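Local atomic coordinates of geranylgeranyl pyrophosphate synthetase (Pyrococcus horikoshii, PDB entry 1WY0), a protein that probably condenses isopentenyl diphosphate with allylic diphosphates to build geranylgeranyl diphosphate, the C20 precursor of archaeal membrane lipids. Residues Y35-H40 / R103-N108. Sequence-based numbering, arbitrary orientation.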
ATOM      1  N   TYR A  35       0.683  -1.694  15.077  1.00 31.12           N
ATOM      2  CA  TYR A  35      -0.774  -1.573  15.114  1.00 32.30           C
ATOM      3  C   TYR A  35      -1.233  -0.289  15.821  1.00 32.55           C
ATOM      4  O   TYR A  35      -2.329   0.211  15.606  1.00 33.71           O
ATOM      5  CB  TYR A  35      -1.337  -2.795  15.840  1.00 31.30           C
ATOM      6  CG  TYR A  35      -1.671  -3.857  14.854  1.00 31.75           C
ATOM      7  CD1 TYR A  35      -2.928  -3.878  14.255  1.00 31.51           C
ATOM      8  CD2 TYR A  35      -0.731  -4.832  14.518  1.00 31.91           C
ATOM      9  CE1 TYR A  35      -3.240  -4.856  13.322  1.00 31.52           C
ATOM     10  CE2 TYR A  35      -1.046  -5.816  13.593  1.00 31.76           C
ATOM     11  CZ  TYR A  35      -2.295  -5.833  13.000  1.00 30.29           C
ATOM     12  OH  TYR A  35      -2.613  -6.804  12.070  1.00 33.03           O
ATOM     13  N   GLU A  36      -0.371   0.254  16.698  1.00 31.41           N
ATOM     14  CA  GLU A  36      -0.699   1.540  17.302  1.00 34.42           C
ATOM     15  C   GLU A  36      -0.390   2.683  16.337  1.00 33.46           C
ATOM     16  O   GLU A  36      -1.064   3.704  16.289  1.00 36.62           O
ATOM     17  CB  GLU A  36       0.120   1.696  18.582  1.00 36.38           C
ATOM     18  CG  GLU A  36      -0.764   1.826  19.822  1.00 43.09           C
ATOM     19  CD  GLU A  36      -1.974   2.669  19.489  1.00 47.72           C
ATOM     20  OE1 GLU A  36      -1.810   3.709  18.867  1.00 49.41           O
ATOM     21  OE2 GLU A  36      -3.079   2.277  19.861  1.00 46.29           O
ATOM     22  N   ALA A  37       0.701   2.491  15.574  1.00 30.91           N
ATOM     23  CA  ALA A  37       1.025   3.455  14.533  1.00 30.02           C
ATOM     24  C   ALA A  37      -0.098   3.536  13.499  1.00 28.54           C
ATOM     25  O   ALA A  37      -0.545   4.607  13.109  1.00 27.81           O
ATOM     26  CB  ALA A  37       2.320   3.006  13.855  1.00 30.39           C
ATOM     27  N   ALA A  38      -0.605   2.360  13.134  1.00 28.27           N
ATOM     28  CA  ALA A  38      -1.761   2.247  12.240  1.00 28.06           C
ATOM     29  C   ALA A  38      -3.047   2.810  12.861  1.00 29.63           C
ATOM     30  O   ALA A  38      -3.874   3.412  12.170  1.00 30.13           O
ATOM     31  CB  ALA A  38      -1.978   0.788  11.857  1.00 26.77           C
ATOM     32  N   ARG A  39      -3.217   2.599  14.161  1.00 30.75           N
ATOM     33  CA  ARG A  39      -4.390   3.086  14.882  1.00 32.26           C
ATOM     34  C   ARG A  39      -4.357   4.581  15.175  1.00 32.58           C
ATOM     35  O   ARG A  39      -5.397   5.189  15.402  1.00 34.66           O
ATOM     36  CB  ARG A  39      -4.538   2.337  16.215  1.00 31.61           C
ATOM     37  CG  ARG A  39      -5.227   0.985  16.112  1.00 32.63           C
ATOM     38  CD  ARG A  39      -4.870   0.091  17.308  1.00 34.48           C
ATOM     39  NE  ARG A  39      -5.310   0.652  18.582  1.00 33.12           N
ATOM     40  CZ  ARG A  39      -6.475   0.380  19.161  1.00 35.09           C
ATOM     41  NH1 ARG A  39      -7.327  -0.455  18.589  1.00 33.91           N
ATOM     42  NH2 ARG A  39      -6.795   0.962  20.310  1.00 36.35           N
ATOM     43  N   HIS A  40      -3.170   5.177  15.164  1.00 32.61           N
ATOM     44  CA  HIS A  40      -3.031   6.590  15.489  1.00 32.75           C
ATOM     45  C   HIS A  40      -4.014   7.557  14.811  1.00 34.57           C
ATOM     46  O   HIS A  40      -4.714   8.313  15.494  1.00 33.62           O
ATOM     47  CB  HIS A  40      -1.590   7.050  15.237  1.00 32.23           C
ATOM     48  CG  HIS A  40      -1.302   8.423  15.762  1.00 31.68           C
ATOM     49  ND1 HIS A  40      -1.343   8.729  17.105  1.00 31.44           N
ATOM     50  CD2 HIS A  40      -1.003   9.579  15.125  1.00 32.05           C
ATOM     51  CE1 HIS A  40      -1.086  10.013  17.273  1.00 30.08           C
ATOM     52  NE2 HIS A  40      -0.875  10.553  16.088  1.00 33.27           N
ATOM     53  N   ARG A 103       6.565  11.162  12.441  1.00 36.40           N
ATOM     54  CA  ARG A 103       7.376  11.844  13.440  1.00 36.66           C
ATOM     55  C   ARG A 103       7.455  11.058  14.740  1.00 36.84           C
ATOM     56  O   ARG A 103       8.484  11.076  15.418  1.00 38.24           O
ATOM     57  CB  ARG A 103       6.825  13.239  13.724  1.00 37.83           C
ATOM     58  CG  ARG A 103       6.974  14.221  12.575  1.00 40.85           C
ATOM     59  CD  ARG A 103       6.657  15.619  13.059  1.00 40.49           C
ATOM     60  NE  ARG A 103       7.475  15.959  14.222  1.00 40.78           N
ATOM     61  CZ  ARG A 103       7.063  16.722  15.229  1.00 41.03           C
ATOM     62  NH1 ARG A 103       5.836  17.234  15.220  1.00 40.55           N
ATOM     63  NH2 ARG A 103       7.875  16.961  16.250  1.00 40.28           N
ATOM     64  N   ILE A 104       6.374  10.367  15.092  1.00 35.90           N
ATOM     65  CA  ILE A 104       6.342   9.577  16.318  1.00 36.10           C
ATOM     66  C   ILE A 104       7.054   8.233  16.206  1.00 37.55           C
ATOM     67  O   ILE A 104       7.830   7.856  17.091  1.00 39.65           O
ATOM     68  CB  ILE A 104       4.900   9.259  16.755  1.00 36.79           C
ATOM     69  CG1 ILE A 104       4.116  10.543  17.023  1.00 35.39           C
ATOM     70  CG2 ILE A 104       4.920   8.398  18.007  1.00 37.22           C
ATOM     71  CD1 ILE A 104       2.666  10.270  17.432  1.00 36.35           C
ATOM     72  N   TRP A 105       6.777   7.502  15.130  1.00 36.43           N
ATOM     73  CA  TRP A 105       7.358   6.180  14.931  1.00 34.97           C
ATOM     74  C   TRP A 105       8.452   6.123  13.866  1.00 33.74           C
ATOM     75  O   TRP A 105       9.098   5.097  13.679  1.00 34.39           O
ATOM     76  CB  TRP A 105       6.232   5.190  14.600  1.00 35.11           C
ATOM     77  CG  TRP A 105       5.330   4.921  15.771  1.00 37.25           C
ATOM     78  CD1 TRP A 105       5.612   4.131  16.857  1.00 39.49           C
ATOM     79  CD2 TRP A 105       4.030   5.484  16.017  1.00 37.43           C
ATOM     80  NE1 TRP A 105       4.571   4.171  17.757  1.00 40.52           N
ATOM     81  CE2 TRP A 105       3.588   4.991  17.270  1.00 38.73           C
ATOM     82  CE3 TRP A 105       3.197   6.356  15.302  1.00 35.83           C
ATOM     83  CZ2 TRP A 105       2.349   5.343  17.826  1.00 38.46           C
ATOM     84  CZ3 TRP A 105       1.966   6.707  15.854  1.00 36.66           C
ATOM     85  CH2 TRP A 105       1.554   6.197  17.106  1.00 37.92           C
ATOM     86  N   GLY A 106       8.677   7.231  13.179  1.00 33.53           N
ATOM     87  CA  GLY A 106       9.703   7.242  12.151  1.00 32.65           C
ATOM     88  C   GLY A 106       9.083   6.995  10.792  1.00 31.62           C
ATOM     89  O   GLY A 106       7.964   6.499  10.698  1.00 33.92           O
ATOM     90  N   VAL A 107       9.813   7.335   9.745  1.00 29.61           N
ATOM     91  CA  VAL A 107       9.344   7.185   8.377  1.00 29.46           C
ATOM     92  C   VAL A 107       9.100   5.732   7.954  1.00 28.84           C
ATOM     93  O   VAL A 107       8.079   5.427   7.338  1.00 27.59           O
ATOM     94  CB  VAL A 107      10.351   7.866   7.414  1.00 28.85           C
ATOM     95  CG1 VAL A 107      10.031   7.539   5.970  1.00 28.37           C
ATOM     96  CG2 VAL A 107      10.312   9.367   7.639  1.00 29.83           C
ATOM     97  N   ASN A 108      10.022   4.840   8.302  1.00 29.43           N
ATOM     98  CA  ASN A 108       9.887   3.431   7.936  1.00 29.00           C
ATOM     99  C   ASN A 108       8.648   2.782   8.539  1.00 28.35           C
ATOM    100  O   ASN A 108       7.893   2.122   7.832  1.00 28.33           O
ATOM    101  CB  ASN A 108      11.140   2.648   8.351  1.00 29.43           C
ATOM    102  CG  ASN A 108      12.397   3.097   7.595  1.00 32.14           C
ATOM    103  OD1 ASN A 108      12.322   3.847   6.620  1.00 33.26           O
ATOM    104  ND2 ASN A 108      13.553   2.630   8.040  1.00 32.66           N
TER
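Trp105 lays one indole face against Ala37 and turns the edge of its six-membered ring to His40, a contact that joins helix 32-40 to the short helix 101-105 at the surface of an all-helical polyprenyl synthetase fold. Followed outward, His40 first places CB 3.6 Å from Trp105 CZ3. CG is anti to the backbone N (chi1 -170°) and stands at the indole edge, in its plane; ND1 comes next, 3.8 Å from Trp105 CH2, and CD2 is 4.2 Å from Trp105 CZ3. The imidazole and six-membered-ring centroids are 5.3 Å apart with planes at 73°, an offset edge-to-face pair with Trp105 giving its edge to the His40 face. Farther out, CE1 and NE2 each lie 3.8 Å from Ile104 CD1, the side chains approaching tip to tip. That methyl lies over the imidazole face, a CH-pi contact, while NE2 is hydrogen-bonded to Pro99 O, which ties the ring to the loop ahead of helix 101-105. The indole is sandwiched: Ile104 CG2 sits 3.6 Å above its centre, and Ala37 CA packs on the opposite face, only 10° off the normal of the six-membered ring. Ala37 also touches Ala113 of helix 107-126. Trp105 CH2, besides meeting ND1, lies 3.7 Å from Glu36 O, which approaches obliquely.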